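Local coordinates for 39 kDa initiator binding protein (Trichomonas vaginalis, PDB 1PP7) that binds the initiator element of core promoters in DNA and thereby probably helps to start transcription, at residues W59-K69 with G101-R112. Sequence-based numbering, arbitrary orientation.
Sequences WISDTEFKMKK and GWTQWKRSGFTR. With nucleotides of chain B.
Two inner strands of the four-stranded antiparallel sheet in the initiator-binding domain meet where Phe65 and Met67 pair with Trp105 and Thr103. Both are hydrogen-bonded pairs: Phe65 N reaches Trp105 O at 2.9 Å and Met67 N reaches Thr103 O at 2.8 Å, each answered by the reciprocal bond. On the face carrying these side chains, Trp105 CB sits over the Phe65 ring, 3.8 Å from its centroid, while the Met67 CE methyl makes a CH-pi contact over one face of the indole, 3.6 Å from Trp105 NE1. A bend at chi3 (114°) brings the methyl there, and Met67 SD lies obliquely to the same five-membered ring, a Met-aromatic contact. Phe65 CE1 also meets Phe110 CE1 at 3.5 Å, their planes 50° apart, and Trp59 completes the aromatic cluster, which packs on Leu38 and Leu42 of helix 34-45. The domain belongs to the helix-turn-helix clan; just past strand 65-67, at the start of helix 69-76, Lys69 NZ donates a weak hydrogen bond to OP2 of DA3 of chain B (3.0 Å) and another bond to Asn84 OD1. On the opposite face, which Lys66 shares with Gln104, Lys66 NZ stands over the six-membered ring of Trp102, 4.7 Å from its centroid, a cation-pi contact. Beyond the strands, Arg112 N donates to Asp62 O (3.1 Å), and the Arg112 guanidinium, its plane 89° from the carboxylate, reaches Asp62 OD1 through NE and NH2 in weak bonds of a long salt bridge.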
loop_
_atom_site.group_PDB
_atom_site.type_symbol
_atom_site.label_atom_id
_atom_site.label_comp_id
_atom_site.label_asym_id
_atom_site.label_seq_id
_atom_site.Cartn_x
_atom_site.Cartn_y
_atom_site.Cartn_z
ATOM N N TRP C 59 -9.024 -3.351 -2.107
ATOM C CA TRP C 59 -10.012 -2.476 -2.739
ATOM C C TRP C 59 -11.409 -2.782 -2.192
ATOM O O TRP C 59 -11.790 -3.948 -1.981
ATOM C CB TRP C 59 -10.055 -2.692 -4.249
ATOM C CG TRP C 59 -8.785 -2.322 -4.972
ATOM C CD1 TRP C 59 -7.850 -3.189 -5.486
ATOM C CD2 TRP C 59 -8.330 -0.992 -5.303
ATOM N NE1 TRP C 59 -6.860 -2.475 -6.112
ATOM C CE2 TRP C 59 -7.130 -1.131 -6.015
ATOM C CE3 TRP C 59 -8.832 0.295 -5.067
ATOM C CZ2 TRP C 59 -6.421 -0.049 -6.485
ATOM C CZ3 TRP C 59 -8.133 1.376 -5.535
ATOM C CH2 TRP C 59 -6.934 1.200 -6.236
ATOM N N ILE C 60 -12.183 -1.746 -1.961
ATOM C CA ILE C 60 -13.554 -1.969 -1.520
ATOM C C ILE C 60 -14.456 -1.624 -2.760
ATOM O O ILE C 60 -15.623 -1.973 -2.822
ATOM C CB ILE C 60 -13.859 -1.135 -0.233
ATOM C CG1 ILE C 60 -13.739 0.354 -0.512
ATOM C CG2 ILE C 60 -12.837 -1.510 0.870
ATOM C CD1 ILE C 60 -13.749 1.162 0.755
ATOM N N SER C 61 -13.886 -0.954 -3.752
ATOM C CA SER C 61 -14.613 -0.656 -4.982
ATOM C C SER C 61 -13.570 -0.426 -6.080
ATOM O O SER C 61 -12.361 -0.600 -5.829
ATOM C CB SER C 61 -15.513 0.568 -4.815
ATOM O OG SER C 61 -14.770 1.755 -4.622
ATOM N N ASP C 62 -14.004 -0.061 -7.286
ATOM C CA ASP C 62 -13.060 0.211 -8.379
ATOM C C ASP C 62 -12.140 1.375 -7.984
ATOM O O ASP C 62 -11.016 1.514 -8.523
ATOM C CB ASP C 62 -13.783 0.620 -9.682
ATOM C CG ASP C 62 -14.241 -0.579 -10.544
ATOM O OD1 ASP C 62 -13.614 -1.679 -10.475
ATOM O OD2 ASP C 62 -15.229 -0.391 -11.318
ATOM N N THR C 63 -12.587 2.188 -7.024
ATOM C CA THR C 63 -11.816 3.382 -6.647
ATOM C C THR C 63 -11.431 3.708 -5.195
ATOM O O THR C 63 -10.821 4.739 -4.936
ATOM C CB THR C 63 -12.521 4.629 -7.199
ATOM O OG1 THR C 63 -13.825 4.718 -6.620
ATOM C CG2 THR C 63 -12.682 4.537 -8.694
ATOM N N GLU C 64 -11.778 2.856 -4.254
ATOM C CA GLU C 64 -11.453 3.133 -2.881
ATOM C C GLU C 64 -10.810 1.886 -2.317
ATOM O O GLU C 64 -11.117 0.773 -2.744
ATOM C CB GLU C 64 -12.750 3.501 -2.103
ATOM C CG GLU C 64 -13.611 4.522 -2.880
ATOM C CD GLU C 64 -14.766 5.191 -2.072
ATOM O OE1 GLU C 64 -15.454 6.087 -2.668
ATOM O OE2 GLU C 64 -14.989 4.838 -0.867
ATOM N N PHE C 65 -9.907 2.058 -1.363
ATOM C CA PHE C 65 -9.254 0.925 -0.712
ATOM C C PHE C 65 -9.208 1.240 0.767
ATOM O O PHE C 65 -9.381 2.383 1.190
ATOM C CB PHE C 65 -7.808 0.669 -1.250
ATOM C CG PHE C 65 -6.823 1.825 -1.061
ATOM C CD1 PHE C 65 -6.739 2.868 -2.022
ATOM C CD2 PHE C 65 -5.900 1.808 -0.014
ATOM C CE1 PHE C 65 -5.763 3.852 -1.947
ATOM C CE2 PHE C 65 -4.898 2.792 0.085
ATOM C CZ PHE C 65 -4.829 3.821 -0.888
ATOM N N LYS C 66 -9.002 0.204 1.564
ATOM C CA LYS C 66 -8.914 0.379 2.979
ATOM C C LYS C 66 -7.616 -0.258 3.315
ATOM O O LYS C 66 -7.147 -1.118 2.564
ATOM C CB LYS C 66 -10.045 -0.337 3.702
ATOM C CG LYS C 66 -10.217 -1.834 3.352
ATOM C CD LYS C 66 -11.140 -2.449 4.421
ATOM C CE LYS C 66 -11.946 -3.663 3.906
ATOM N NZ LYS C 66 -12.637 -4.448 5.047
ATOM N N MET C 67 -7.040 0.134 4.451
ATOM C CA MET C 67 -5.774 -0.436 4.842
ATOM C C MET C 67 -5.574 -0.250 6.320
ATOM O O MET C 67 -6.305 0.503 6.953
ATOM C CB MET C 67 -4.607 0.249 4.069
ATOM C CG MET C 67 -4.184 1.635 4.574
ATOM S SD MET C 67 -2.687 2.277 3.645
ATOM C CE MET C 67 -3.327 3.627 2.812
ATOM N N LYS C 68 -4.609 -0.999 6.862
ATOM C CA LYS C 68 -4.194 -0.863 8.241
ATOM C C LYS C 68 -2.787 -0.227 8.066
ATOM O O LYS C 68 -1.810 -0.910 7.756
ATOM C CB LYS C 68 -4.131 -2.239 8.898
ATOM C CG LYS C 68 -5.497 -2.819 9.224
ATOM C CD LYS C 68 -5.395 -3.883 10.305
ATOM C CE LYS C 68 -6.789 -4.440 10.651
ATOM N NZ LYS C 68 -6.907 -5.261 11.918
ATOM N N LYS C 69 -2.674 1.086 8.232
ATOM C CA LYS C 69 -1.366 1.720 8.009
ATOM C C LYS C 69 -0.240 1.094 8.816
ATOM O O LYS C 69 0.867 0.913 8.324
ATOM C CB LYS C 69 -1.441 3.220 8.271
ATOM C CG LYS C 69 -2.415 3.850 7.343
ATOM C CD LYS C 69 -2.351 5.324 7.377
ATOM C CE LYS C 69 -3.118 5.864 8.574
ATOM N NZ LYS C 69 -2.698 7.273 8.812
ATOM N N GLY C 101 -7.877 0.173 13.646
ATOM C CA GLY C 101 -6.736 0.209 12.740
ATOM C C GLY C 101 -7.010 0.293 11.241
ATOM O O GLY C 101 -6.097 0.263 10.413
ATOM N N TRP C 102 -8.268 0.361 10.865
ATOM C CA TRP C 102 -8.568 0.426 9.454
ATOM C C TRP C 102 -8.850 1.860 9.054
ATOM O O TRP C 102 -9.518 2.620 9.787
ATOM C CB TRP C 102 -9.777 -0.417 9.118
ATOM C CG TRP C 102 -9.493 -1.841 9.143
ATOM C CD1 TRP C 102 -9.713 -2.706 10.173
ATOM C CD2 TRP C 102 -9.000 -2.613 8.051
ATOM N NE1 TRP C 102 -9.400 -3.990 9.778
ATOM C CE2 TRP C 102 -8.961 -3.970 8.487
ATOM C CE3 TRP C 102 -8.595 -2.297 6.739
ATOM C CZ2 TRP C 102 -8.527 -5.017 7.657
ATOM C CZ3 TRP C 102 -8.167 -3.314 5.924
ATOM C CH2 TRP C 102 -8.134 -4.675 6.383
ATOM N N THR C 103 -8.365 2.210 7.878
ATOM C CA THR C 103 -8.544 3.529 7.365
ATOM C C THR C 103 -8.946 3.316 5.888
ATOM O O THR C 103 -8.669 2.247 5.332
ATOM C CB THR C 103 -7.218 4.299 7.748
ATOM O OG1 THR C 103 -7.551 5.610 8.212
ATOM C CG2 THR C 103 -6.190 4.281 6.720
ATOM N N GLN C 104 -9.700 4.252 5.290
ATOM C CA GLN C 104 -10.144 4.103 3.893
ATOM C C GLN C 104 -9.658 5.228 3.066
ATOM O O GLN C 104 -9.532 6.348 3.576
ATOM C CB GLN C 104 -11.644 4.069 3.812
ATOM C CG GLN C 104 -12.177 2.713 3.460
ATOM C CD GLN C 104 -13.632 2.620 3.706
ATOM O OE1 GLN C 104 -14.410 3.437 3.183
ATOM N NE2 GLN C 104 -14.038 1.621 4.522
ATOM N N TRP C 105 -9.435 4.948 1.772
ATOM C CA TRP C 105 -8.849 5.924 0.857
ATOM C C TRP C 105 -9.240 5.933 -0.595
ATOM O O TRP C 105 -9.728 4.951 -1.099
ATOM C CB TRP C 105 -7.321 5.769 0.830
ATOM C CG TRP C 105 -6.703 5.837 2.148
ATOM C CD1 TRP C 105 -6.748 4.881 3.108
ATOM C CD2 TRP C 105 -6.009 6.952 2.715
ATOM N NE1 TRP C 105 -6.150 5.321 4.227
ATOM C CE2 TRP C 105 -5.675 6.592 4.028
ATOM C CE3 TRP C 105 -5.641 8.207 2.242
ATOM C CZ2 TRP C 105 -4.980 7.453 4.898
ATOM C CZ3 TRP C 105 -4.961 9.066 3.092
ATOM C CH2 TRP C 105 -4.639 8.682 4.412
ATOM N N LYS C 106 -8.907 7.054 -1.263
ATOM C CA LYS C 106 -9.100 7.262 -2.696
ATOM C C LYS C 106 -8.091 8.320 -3.152
ATOM O O LYS C 106 -7.554 9.067 -2.351
ATOM C CB LYS C 106 -10.536 7.687 -3.038
ATOM C CG LYS C 106 -10.742 9.156 -3.421
ATOM C CD LYS C 106 -12.004 9.700 -2.794
ATOM C CE LYS C 106 -12.700 10.791 -3.645
ATOM N NZ LYS C 106 -11.954 12.051 -3.833
ATOM N N ARG C 107 -7.817 8.388 -4.447
ATOM C CA ARG C 107 -6.835 9.343 -4.970
ATOM C C ARG C 107 -7.187 9.391 -6.430
ATOM O O ARG C 107 -7.403 8.346 -7.042
ATOM C CB ARG C 107 -5.416 8.807 -4.774
ATOM C CG ARG C 107 -4.338 9.740 -5.339
ATOM C CD ARG C 107 -3.019 9.033 -5.600
ATOM N NE ARG C 107 -1.906 9.953 -5.828
ATOM C CZ ARG C 107 -0.976 9.803 -6.789
ATOM N NH1 ARG C 107 -1.007 8.778 -7.648
ATOM N NH2 ARG C 107 0.017 10.661 -6.864
ATOM N N SER C 108 -7.258 10.571 -7.021
ATOM C CA SER C 108 -7.689 10.620 -8.412
ATOM C C SER C 108 -6.776 9.823 -9.384
ATOM O O SER C 108 -5.559 9.932 -9.356
ATOM C CB SER C 108 -7.889 12.095 -8.836
ATOM O OG SER C 108 -6.632 12.711 -9.070
ATOM N N GLY C 109 -7.389 8.991 -10.220
ATOM C CA GLY C 109 -6.641 8.190 -11.165
ATOM C C GLY C 109 -5.947 6.981 -10.533
ATOM O O GLY C 109 -5.081 6.337 -11.156
ATOM N N PHE C 110 -6.319 6.676 -9.294
ATOM C CA PHE C 110 -5.737 5.558 -8.597
ATOM C C PHE C 110 -6.893 4.535 -8.402
ATOM O O PHE C 110 -7.760 4.664 -7.518
ATOM C CB PHE C 110 -5.118 6.077 -7.289
ATOM C CG PHE C 110 -4.344 5.041 -6.531
ATOM C CD1 PHE C 110 -4.996 4.167 -5.640
ATOM C CD2 PHE C 110 -2.974 4.876 -6.753
ATOM C CE1 PHE C 110 -4.289 3.149 -4.997
ATOM C CE2 PHE C 110 -2.260 3.842 -6.102
ATOM C CZ PHE C 110 -2.923 2.985 -5.230
ATOM N N THR C 111 -6.886 3.507 -9.236
ATOM C CA THR C 111 -7.951 2.519 -9.217
ATOM C C THR C 111 -7.431 1.124 -9.463
ATOM O O THR C 111 -6.231 0.927 -9.751
ATOM C CB THR C 111 -8.981 2.790 -10.354
ATOM O OG1 THR C 111 -8.389 2.504 -11.638
ATOM C CG2 THR C 111 -9.372 4.212 -10.380
ATOM N N ARG C 112 -8.382 0.182 -9.397
ATOM C CA ARG C 112 -8.170 -1.241 -9.620
ATOM C C ARG C 112 -7.242 -1.410 -10.797
ATOM O O ARG C 112 -6.293 -2.157 -10.698
ATOM C CB ARG C 112 -9.512 -1.939 -9.886
ATOM C CG ARG C 112 -9.512 -3.487 -9.905
ATOM C CD ARG C 112 -10.235 -4.093 -8.695
ATOM N NE ARG C 112 -11.591 -3.567 -8.519
ATOM C CZ ARG C 112 -12.413 -3.929 -7.538
ATOM N NH1 ARG C 112 -12.024 -4.814 -6.634
ATOM N NH2 ARG C 112 -13.637 -3.424 -7.468
ATOM P P DA B 3 -5.251 7.927 11.601
ATOM O OP1 DA B 3 -6.539 8.017 10.841
ATOM O OP2 DA B 3 -4.277 6.848 11.316
ATOM O "O5'" DA B 3 -4.477 9.296 11.424
ATOM C "C5'" DA B 3 -5.204 10.508 11.286
ATOM C "C4'" DA B 3 -4.237 11.665 11.229
ATOM O "O4'" DA B 3 -3.476 11.781 12.460
ATOM C "C3'" DA B 3 -3.193 11.633 10.104
ATOM O "O3'" DA B 3 -3.099 12.985 9.730
ATOM C "C2'" DA B 3 -1.917 11.281 10.840
ATOM C "C1'" DA B 3 -2.142 12.067 12.110
ATOM N N9 DA B 3 -1.261 11.784 13.247
ATOM C C8 DA B 3 -0.716 10.587 13.670
ATOM N N7 DA B 3 0.081 10.707 14.719
ATOM C C5 DA B 3 0.056 12.061 15.000
ATOM C C6 DA B 3 0.718 12.842 15.985
ATOM N N6 DA B 3 1.549 12.330 16.906
ATOM N N1 DA B 3 0.492 14.184 15.980
ATOM C C2 DA B 3 -0.347 14.697 15.052
ATOM N N3 DA B 3 -1.031 14.063 14.082
ATOM C C4 DA B 3 -0.778 12.736 14.110
HETATM O O HOH W 1 -4.984 -3.234 -8.517
HETATM O O HOH W 2 -8.784 6.061 -5.751
HETATM O O HOH W 3 -9.606 -5.870 12.437
#